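Side-chain contact in Serine/threonine protein kinase (Mycobacterium tuberculosis, PDB 4ESQ), which probably phosphorylates serine and threonine residues of proteins as a membrane receptor kinase, of which this chain is the extracellular sensor domain: residues Q51-T56 against W129-V134. Sequence-based numbering, arbitrary orientation.
Sequences QGALYT and WTFADV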
# COMPACT_ATOMS: atom_id res chain seq x y z
N GLN A 51 1.86 10.77 -5.53
CA GLN A 51 2.32 9.46 -6.02
C GLN A 51 2.17 8.37 -4.94
O GLN A 51 1.70 7.26 -5.22
CB GLN A 51 3.77 9.52 -6.53
CG GLN A 51 4.26 8.21 -7.16
CD GLN A 51 5.58 8.34 -7.90
OE1 GLN A 51 6.08 9.44 -8.12
NE2 GLN A 51 6.16 7.20 -8.29
N GLY A 52 2.59 8.68 -3.72
CA GLY A 52 2.50 7.73 -2.62
C GLY A 52 1.06 7.48 -2.20
O GLY A 52 0.74 6.42 -1.65
N ALA A 53 0.19 8.45 -2.45
CA ALA A 53 -1.21 8.29 -2.10
C ALA A 53 -1.92 7.36 -3.08
O ALA A 53 -3.00 6.86 -2.80
CB ALA A 53 -1.91 9.64 -2.06
N LEU A 54 -1.30 7.12 -4.24
CA LEU A 54 -1.85 6.20 -5.24
C LEU A 54 -1.28 4.79 -5.17
O LEU A 54 -2.01 3.81 -5.37
CB LEU A 54 -1.59 6.73 -6.65
CG LEU A 54 -2.37 8.00 -7.01
CD1 LEU A 54 -1.79 8.69 -8.22
CD2 LEU A 54 -3.84 7.66 -7.21
N TYR A 55 0.02 4.69 -4.92
CA TYR A 55 0.75 3.43 -5.06
C TYR A 55 1.68 3.14 -3.88
O TYR A 55 2.26 4.06 -3.29
CB TYR A 55 1.61 3.46 -6.32
CG TYR A 55 0.89 3.91 -7.58
CD1 TYR A 55 -0.22 3.22 -8.04
CD2 TYR A 55 1.33 5.01 -8.30
CE1 TYR A 55 -0.88 3.62 -9.20
CE2 TYR A 55 0.67 5.43 -9.46
CZ TYR A 55 -0.43 4.72 -9.90
OH TYR A 55 -1.10 5.11 -11.04
N THR A 56 1.82 1.86 -3.54
CA THR A 56 2.76 1.46 -2.50
C THR A 56 4.16 1.35 -3.07
O THR A 56 4.33 1.30 -4.29
CB THR A 56 2.41 0.08 -1.91
OG1 THR A 56 2.96 -0.95 -2.75
CG2 THR A 56 0.92 -0.11 -1.83
N TRP A 129 -7.89 9.96 -11.31
CA TRP A 129 -8.27 9.29 -10.07
C TRP A 129 -8.68 10.32 -9.04
O TRP A 129 -8.02 11.35 -8.89
CB TRP A 129 -7.11 8.47 -9.52
CG TRP A 129 -6.78 7.25 -10.29
CD1 TRP A 129 -6.10 7.18 -11.48
CD2 TRP A 129 -7.08 5.89 -9.93
NE1 TRP A 129 -5.96 5.87 -11.88
CE2 TRP A 129 -6.56 5.06 -10.94
CE3 TRP A 129 -7.74 5.30 -8.84
CZ2 TRP A 129 -6.68 3.67 -10.90
CZ3 TRP A 129 -7.86 3.92 -8.80
CH2 TRP A 129 -7.34 3.12 -9.83
N THR A 130 -9.76 10.03 -8.31
CA THR A 130 -10.30 10.96 -7.32
C THR A 130 -10.10 10.42 -5.90
O THR A 130 -10.53 9.31 -5.61
CB THR A 130 -11.80 11.19 -7.54
OG1 THR A 130 -12.04 11.64 -8.88
CG2 THR A 130 -12.33 12.21 -6.57
N PHE A 131 -9.47 11.20 -5.02
CA PHE A 131 -9.27 10.80 -3.63
C PHE A 131 -10.46 11.21 -2.75
O PHE A 131 -11.00 12.31 -2.90
CB PHE A 131 -8.02 11.45 -3.05
CG PHE A 131 -6.75 10.97 -3.67
CD1 PHE A 131 -6.20 9.75 -3.29
CD2 PHE A 131 -6.10 11.73 -4.62
CE1 PHE A 131 -5.02 9.29 -3.86
CE2 PHE A 131 -4.91 11.28 -5.20
CZ PHE A 131 -4.38 10.06 -4.81
N ALA A 132 -10.83 10.33 -1.83
CA ALA A 132 -11.76 10.68 -0.76
C ALA A 132 -10.98 11.39 0.34
O ALA A 132 -9.86 11.86 0.12
CB ALA A 132 -12.45 9.43 -0.24
N ASP A 133 -11.55 11.47 1.54
CA ASP A 133 -10.80 12.04 2.65
C ASP A 133 -9.90 10.99 3.31
O ASP A 133 -10.16 9.79 3.23
CB ASP A 133 -11.73 12.68 3.68
CG ASP A 133 -12.18 14.08 3.28
OD1 ASP A 133 -11.67 14.61 2.27
OD2 ASP A 133 -13.03 14.66 3.98
N VAL A 134 -8.82 11.45 3.92
CA VAL A 134 -7.93 10.55 4.64
C VAL A 134 -8.59 10.12 5.93
O VAL A 134 -9.10 10.94 6.70
CB VAL A 134 -6.57 11.22 4.95
CG1 VAL A 134 -5.73 10.31 5.83
CG2 VAL A 134 -5.83 11.54 3.66
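Phe131 turns the CE1-CZ end of its ring to both Ala53 and Leu54. CE1 is nearest to Ala53 CB, at 3.6 Å. CZ comes closest to Leu54 CD2, at 3.4 Å, and touches the leucine branch point as well. The approach to Leu54 is oblique to the ring, and the two side chains cross at about a right angle. Ala53 O stands at the ring edge, near its plane, 3.3 Å from Phe131 CE1. With CG anti to the carbonyl carbon (chi1 -67°), the Phe131 ring reaches toward helix 51-54 and, with Ala53 CB, fills the 8.6 Å between the CA atoms of Ala53 and Phe131. Two residues earlier on the strand, Trp129 adds a looser contact, its CB 4.1 Å from Leu54 CD2. With no hydrogen bond between the segments and 210 Å² buried in total, apolar side-chain packing, joined by the Ala53 carbonyl, makes the contact. Gln51 O accepts from both Leu54 N and Tyr55 N, closing the turn that presents Ala53 and Leu54. In this PknH-like extracellular domain, the short, weakly bonded helix 51-54 follows the Cys50-Cys113 disulfide, whose Cys113 Phe131 touches, and rests on strand 125-131, where Leu54 also meets Val120 of strand 117-122 and Asp145 of strand 141-147.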